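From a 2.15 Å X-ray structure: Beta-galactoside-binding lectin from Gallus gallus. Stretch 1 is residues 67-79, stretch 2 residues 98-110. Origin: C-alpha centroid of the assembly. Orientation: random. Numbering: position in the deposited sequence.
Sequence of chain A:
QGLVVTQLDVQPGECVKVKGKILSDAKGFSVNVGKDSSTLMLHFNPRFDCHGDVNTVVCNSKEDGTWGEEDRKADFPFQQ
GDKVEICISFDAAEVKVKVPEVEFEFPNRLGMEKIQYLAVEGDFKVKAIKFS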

# COMPACT_ATOMS: atom_id res chain seq x y z
N TRP A 67 8.77 -14.11 -18.91
CA TRP A 67 8.19 -15.09 -17.98
C TRP A 67 9.08 -16.32 -17.92
O TRP A 67 9.67 -16.73 -18.93
CB TRP A 67 6.79 -15.54 -18.44
CG TRP A 67 5.69 -14.48 -18.33
CD1 TRP A 67 5.02 -13.92 -19.35
CD2 TRP A 67 5.21 -13.90 -17.12
NE1 TRP A 67 4.09 -12.99 -18.78
CE2 TRP A 67 4.22 -13.00 -17.48
CE3 TRP A 67 5.52 -14.08 -15.77
CZ2 TRP A 67 3.50 -12.24 -16.54
CZ3 TRP A 67 4.79 -13.31 -14.83
CH2 TRP A 67 3.83 -12.44 -15.20
N GLY A 68 9.18 -16.88 -16.74
CA GLY A 68 9.97 -18.10 -16.51
C GLY A 68 9.09 -19.31 -16.81
O GLY A 68 8.06 -19.19 -17.48
N GLU A 69 9.52 -20.45 -16.32
CA GLU A 69 8.77 -21.70 -16.51
C GLU A 69 7.68 -21.78 -15.44
O GLU A 69 7.95 -21.72 -14.23
CB GLU A 69 9.70 -22.91 -16.38
CG GLU A 69 8.95 -24.24 -16.22
CD GLU A 69 8.26 -24.70 -17.51
OE1 GLU A 69 8.69 -24.30 -18.66
OE2 GLU A 69 7.25 -25.51 -17.45
N GLU A 70 6.46 -21.91 -15.91
CA GLU A 70 5.30 -22.00 -15.04
C GLU A 70 5.42 -23.18 -14.09
O GLU A 70 6.02 -24.21 -14.43
CB GLU A 70 4.03 -22.18 -15.85
CG GLU A 70 3.54 -20.89 -16.50
CD GLU A 70 2.12 -21.02 -17.05
OE1 GLU A 70 1.52 -22.16 -17.03
OE2 GLU A 70 1.52 -19.98 -17.53
N ASP A 71 4.83 -22.96 -12.94
CA ASP A 71 4.77 -23.94 -11.87
C ASP A 71 3.33 -24.01 -11.40
O ASP A 71 2.85 -23.12 -10.68
CB ASP A 71 5.69 -23.52 -10.72
CG ASP A 71 5.70 -24.54 -9.57
OD1 ASP A 71 5.21 -25.72 -9.74
OD2 ASP A 71 6.20 -24.21 -8.42
N ARG A 72 2.67 -25.06 -11.82
CA ARG A 72 1.27 -25.29 -11.48
C ARG A 72 1.17 -26.09 -10.20
O ARG A 72 1.83 -27.13 -10.04
CB ARG A 72 0.59 -26.05 -12.61
CG ARG A 72 0.20 -25.14 -13.75
CD ARG A 72 0.49 -25.71 -15.13
NE ARG A 72 0.07 -24.79 -16.18
CZ ARG A 72 -1.20 -24.56 -16.48
NH1 ARG A 72 -2.19 -25.19 -15.83
NH2 ARG A 72 -1.60 -23.71 -17.43
N LYS A 73 0.34 -25.58 -9.31
CA LYS A 73 0.11 -26.20 -8.00
C LYS A 73 -1.16 -27.05 -8.04
O LYS A 73 -2.08 -26.80 -8.83
CB LYS A 73 -0.04 -25.11 -6.94
CG LYS A 73 1.24 -24.30 -6.75
CD LYS A 73 2.43 -25.15 -6.30
CE LYS A 73 3.71 -24.34 -6.11
NZ LYS A 73 4.80 -25.12 -5.50
N ALA A 74 -1.16 -28.05 -7.17
CA ALA A 74 -2.26 -29.02 -7.06
C ALA A 74 -3.43 -28.48 -6.21
O ALA A 74 -4.60 -28.68 -6.54
CB ALA A 74 -1.75 -30.30 -6.40
N ASP A 75 -3.09 -27.81 -5.13
CA ASP A 75 -4.10 -27.25 -4.20
C ASP A 75 -4.62 -25.89 -4.67
O ASP A 75 -3.87 -25.06 -5.20
CB ASP A 75 -3.49 -27.07 -2.81
CG ASP A 75 -3.05 -28.38 -2.19
OD1 ASP A 75 -3.93 -29.20 -1.71
OD2 ASP A 75 -1.80 -28.68 -2.14
N PHE A 76 -5.92 -25.72 -4.46
CA PHE A 76 -6.65 -24.49 -4.81
C PHE A 76 -7.65 -24.16 -3.69
O PHE A 76 -8.86 -24.33 -3.86
CB PHE A 76 -7.40 -24.69 -6.13
CG PHE A 76 -7.88 -23.37 -6.74
CD1 PHE A 76 -6.96 -22.49 -7.33
CD2 PHE A 76 -9.23 -23.03 -6.69
CE1 PHE A 76 -7.40 -21.28 -7.89
CE2 PHE A 76 -9.68 -21.83 -7.25
CZ PHE A 76 -8.76 -20.95 -7.84
N PRO A 77 -7.14 -23.70 -2.53
CA PRO A 77 -7.98 -23.33 -1.38
C PRO A 77 -8.80 -22.06 -1.59
O PRO A 77 -9.12 -21.35 -0.59
CB PRO A 77 -6.99 -23.00 -0.29
CG PRO A 77 -5.59 -23.14 -0.87
CD PRO A 77 -5.70 -23.55 -2.30
N PHE A 78 -9.17 -21.73 -2.82
CA PHE A 78 -9.93 -20.47 -3.05
C PHE A 78 -11.30 -20.70 -3.70
O PHE A 78 -11.49 -21.65 -4.46
CB PHE A 78 -9.15 -19.52 -3.97
CG PHE A 78 -7.72 -19.22 -3.48
CD1 PHE A 78 -7.50 -18.31 -2.44
CD2 PHE A 78 -6.63 -19.87 -4.08
CE1 PHE A 78 -6.20 -18.04 -2.00
CE2 PHE A 78 -5.33 -19.60 -3.64
CZ PHE A 78 -5.11 -18.68 -2.60
N GLN A 79 -12.20 -19.79 -3.36
CA GLN A 79 -13.58 -19.76 -3.87
C GLN A 79 -13.98 -18.30 -4.08
O GLN A 79 -13.57 -17.41 -3.33
CB GLN A 79 -14.52 -20.42 -2.86
CG GLN A 79 -14.26 -21.92 -2.69
CD GLN A 79 -15.19 -22.58 -1.66
OE1 GLN A 79 -15.56 -21.95 -0.67
NE2 GLN A 79 -15.59 -23.83 -1.84
N LYS A 98 1.31 -18.07 2.28
CA LYS A 98 0.40 -18.79 3.16
C LYS A 98 -0.97 -18.16 3.24
O LYS A 98 -1.11 -16.94 3.42
CB LYS A 98 0.90 -18.86 4.61
CG LYS A 98 2.27 -18.23 4.83
CD LYS A 98 3.24 -19.18 5.56
CE LYS A 98 2.94 -19.33 7.06
NZ LYS A 98 4.08 -19.84 7.82
N VAL A 99 -1.91 -19.05 3.10
CA VAL A 99 -3.32 -18.76 3.20
C VAL A 99 -3.86 -19.64 4.31
O VAL A 99 -3.14 -20.54 4.78
CB VAL A 99 -4.05 -19.07 1.89
CG1 VAL A 99 -3.66 -18.13 0.75
CG2 VAL A 99 -3.79 -20.48 1.38
N PRO A 100 -4.87 -19.40 4.94
CA PRO A 100 -5.25 -20.25 6.08
C PRO A 100 -5.17 -21.78 5.94
O PRO A 100 -4.83 -22.48 6.90
CB PRO A 100 -6.66 -19.76 6.41
CG PRO A 100 -7.17 -19.25 5.08
CD PRO A 100 -5.97 -18.51 4.55
N GLU A 101 -5.42 -22.31 4.74
CA GLU A 101 -5.41 -23.76 4.54
C GLU A 101 -4.12 -24.36 4.01
O GLU A 101 -3.70 -25.44 4.45
CB GLU A 101 -6.55 -24.16 3.58
CG GLU A 101 -7.88 -23.47 3.83
CD GLU A 101 -8.11 -22.27 2.92
OE1 GLU A 101 -7.22 -21.39 2.82
OE2 GLU A 101 -9.20 -22.21 2.31
N VAL A 102 -3.49 -23.68 3.06
CA VAL A 102 -2.28 -24.19 2.43
C VAL A 102 -1.13 -23.19 2.39
O VAL A 102 -1.33 -21.98 2.39
CB VAL A 102 -2.57 -24.61 0.96
CG1 VAL A 102 -1.41 -25.38 0.38
CG2 VAL A 102 -3.85 -25.41 0.88
N GLU A 103 0.09 -23.72 2.36
CA GLU A 103 1.28 -22.91 2.23
C GLU A 103 1.87 -23.30 0.88
O GLU A 103 2.06 -24.49 0.60
CB GLU A 103 2.28 -23.20 3.33
CG GLU A 103 3.63 -22.53 3.09
CD GLU A 103 4.64 -22.85 4.17
OE1 GLU A 103 5.26 -23.94 4.12
OE2 GLU A 103 4.82 -22.00 5.08
N PHE A 104 2.08 -22.31 0.02
CA PHE A 104 2.65 -22.52 -1.29
C PHE A 104 4.10 -22.11 -1.22
O PHE A 104 4.45 -21.18 -0.49
CB PHE A 104 1.91 -21.69 -2.33
CG PHE A 104 0.47 -22.10 -2.53
CD1 PHE A 104 0.16 -23.25 -3.26
CD2 PHE A 104 -0.57 -21.34 -2.01
CE1 PHE A 104 -1.17 -23.64 -3.47
CE2 PHE A 104 -1.91 -21.72 -2.21
CZ PHE A 104 -2.20 -22.87 -2.94
N GLU A 105 4.96 -22.83 -1.92
CA GLU A 105 6.38 -22.51 -1.93
C GLU A 105 6.82 -22.38 -3.37
O GLU A 105 6.27 -23.04 -4.25
CB GLU A 105 7.16 -23.61 -1.21
CG GLU A 105 6.79 -23.74 0.25
CD GLU A 105 7.39 -24.97 0.91
OE1 GLU A 105 8.62 -24.99 1.10
OE2 GLU A 105 6.62 -25.91 1.23
N PHE A 106 7.78 -21.51 -3.63
CA PHE A 106 8.29 -21.28 -4.97
C PHE A 106 9.75 -20.88 -4.82
O PHE A 106 10.06 -20.02 -4.00
CB PHE A 106 7.47 -20.16 -5.65
CG PHE A 106 7.77 -19.98 -7.11
CD1 PHE A 106 7.35 -20.93 -8.04
CD2 PHE A 106 8.44 -18.85 -7.57
CE1 PHE A 106 7.60 -20.75 -9.41
CE2 PHE A 106 8.70 -18.66 -8.93
CZ PHE A 106 8.27 -19.61 -9.85
N PRO A 107 10.66 -21.50 -5.58
CA PRO A 107 12.08 -21.15 -5.47
C PRO A 107 12.42 -19.72 -5.86
O PRO A 107 11.88 -19.18 -6.83
CB PRO A 107 12.75 -22.16 -6.40
CG PRO A 107 11.70 -22.42 -7.42
CD PRO A 107 10.45 -22.54 -6.59
N ASN A 108 13.31 -19.11 -5.08
CA ASN A 108 13.76 -17.75 -5.33
C ASN A 108 14.76 -17.88 -6.48
O ASN A 108 15.98 -17.87 -6.28
CB ASN A 108 14.43 -17.18 -4.07
CG ASN A 108 14.81 -15.71 -4.21
OD1 ASN A 108 14.85 -15.15 -5.31
ND2 ASN A 108 15.12 -15.07 -3.08
N ARG A 109 14.22 -18.02 -7.69
CA ARG A 109 15.03 -18.18 -8.89
C ARG A 109 15.99 -17.02 -9.14
O ARG A 109 17.15 -17.22 -9.49
CB ARG A 109 14.13 -18.36 -10.12
CG ARG A 109 13.21 -19.58 -10.10
CD ARG A 109 12.37 -19.59 -11.37
NE ARG A 109 11.49 -20.75 -11.47
CZ ARG A 109 10.42 -20.82 -12.28
NH1 ARG A 109 10.09 -19.79 -13.05
NH2 ARG A 109 9.71 -21.93 -12.33
N LEU A 110 15.49 -15.80 -8.96
CA LEU A 110 16.28 -14.60 -9.20
C LEU A 110 17.32 -14.28 -8.13
O LEU A 110 18.11 -13.36 -8.30
CB LEU A 110 15.36 -13.41 -9.44
CG LEU A 110 14.70 -13.25 -10.82
CD1 LEU A 110 14.12 -14.55 -11.33
CD2 LEU A 110 13.61 -12.20 -10.75
O HOH W 1 3.93 -25.64 -2.76

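Two nearly antiparallel strands can face each other without a single backbone-to-backbone hydrogen bond between them, and this lectin offers a clear example. The axes of strands 71-73 and 103-107 come no nearer than 9.5 Å, at an angle of 167°, too far apart for the ladder of a sheet. Side chains must bridge the gap instead, and the polar links run from the side chain of one stretch to the backbone of the other.

Lys 73 supplies the central link. Its CB points toward the second stretch, and after two m rotamers the chain extends through t, t to place NZ 2.8 Å from Glu 105 O, to which it donates a hydrogen bond. The same ammonium donates a hydrogen bond to water 1 (Lys 73 NZ to water O, 2.9 Å), and this water also accepts from Glu 105 N at 3.1 Å, so Lys 73 NZ reaches Glu 105 O directly, and the water that accepts from Lys 73 NZ also accepts from Glu 105 N. A weak hydrogen bond within a salt bridge, Lys 73 NZ to Asp 71 OD2 at 3.4 Å, ties the ammonium to the carboxylate two residues earlier in the same stretch. Asp 71 OD2 in turn lies near the plane of the Phe 106 ring, 3.5 Å from CD1, where the slightly positive ring hydrogens suit a carboxylate.

At one end, Arg 109 reaches back with its chi2 and chi3 both t. Its guanidinium meets Glu 69 O edge-on: NH2 donates a hydrogen bond of 2.6 Å to that oxygen, while NH1 adds a weak one of 3.1 Å. Gly 68 leaves room for this approach, since an ideal CB there would sit 2.6 Å from Arg 109 NH1, a clash.

Toward the other end the contact turns apolar. Phe 104, buried, has more area covered by the opposing stretch than any other residue here. Asp 75 O and Pro 77 CD both lie at its ring edge, the oxygen 3.5 Å from CE1 and the proline carbon 3.6 Å from CZ, while the aliphatic part of Lys 73 packs obliquely, CG to CD1 at 3.8 Å. Pro 77, compact and rigid, also places its CG 3.4 Å from Val 102 CG2 and 3.9 Å from Val 99 CG2. The buried Phe 78 extends this patch, its CZ lying 3.7 Å from Val 99 CG1.

In all, 611 Å² is buried, counting both sides. The general lesson is that long, flexible cations can span a gap to carbonyl oxygens while aromatic rings, a proline and valines fill the space between the two stretches.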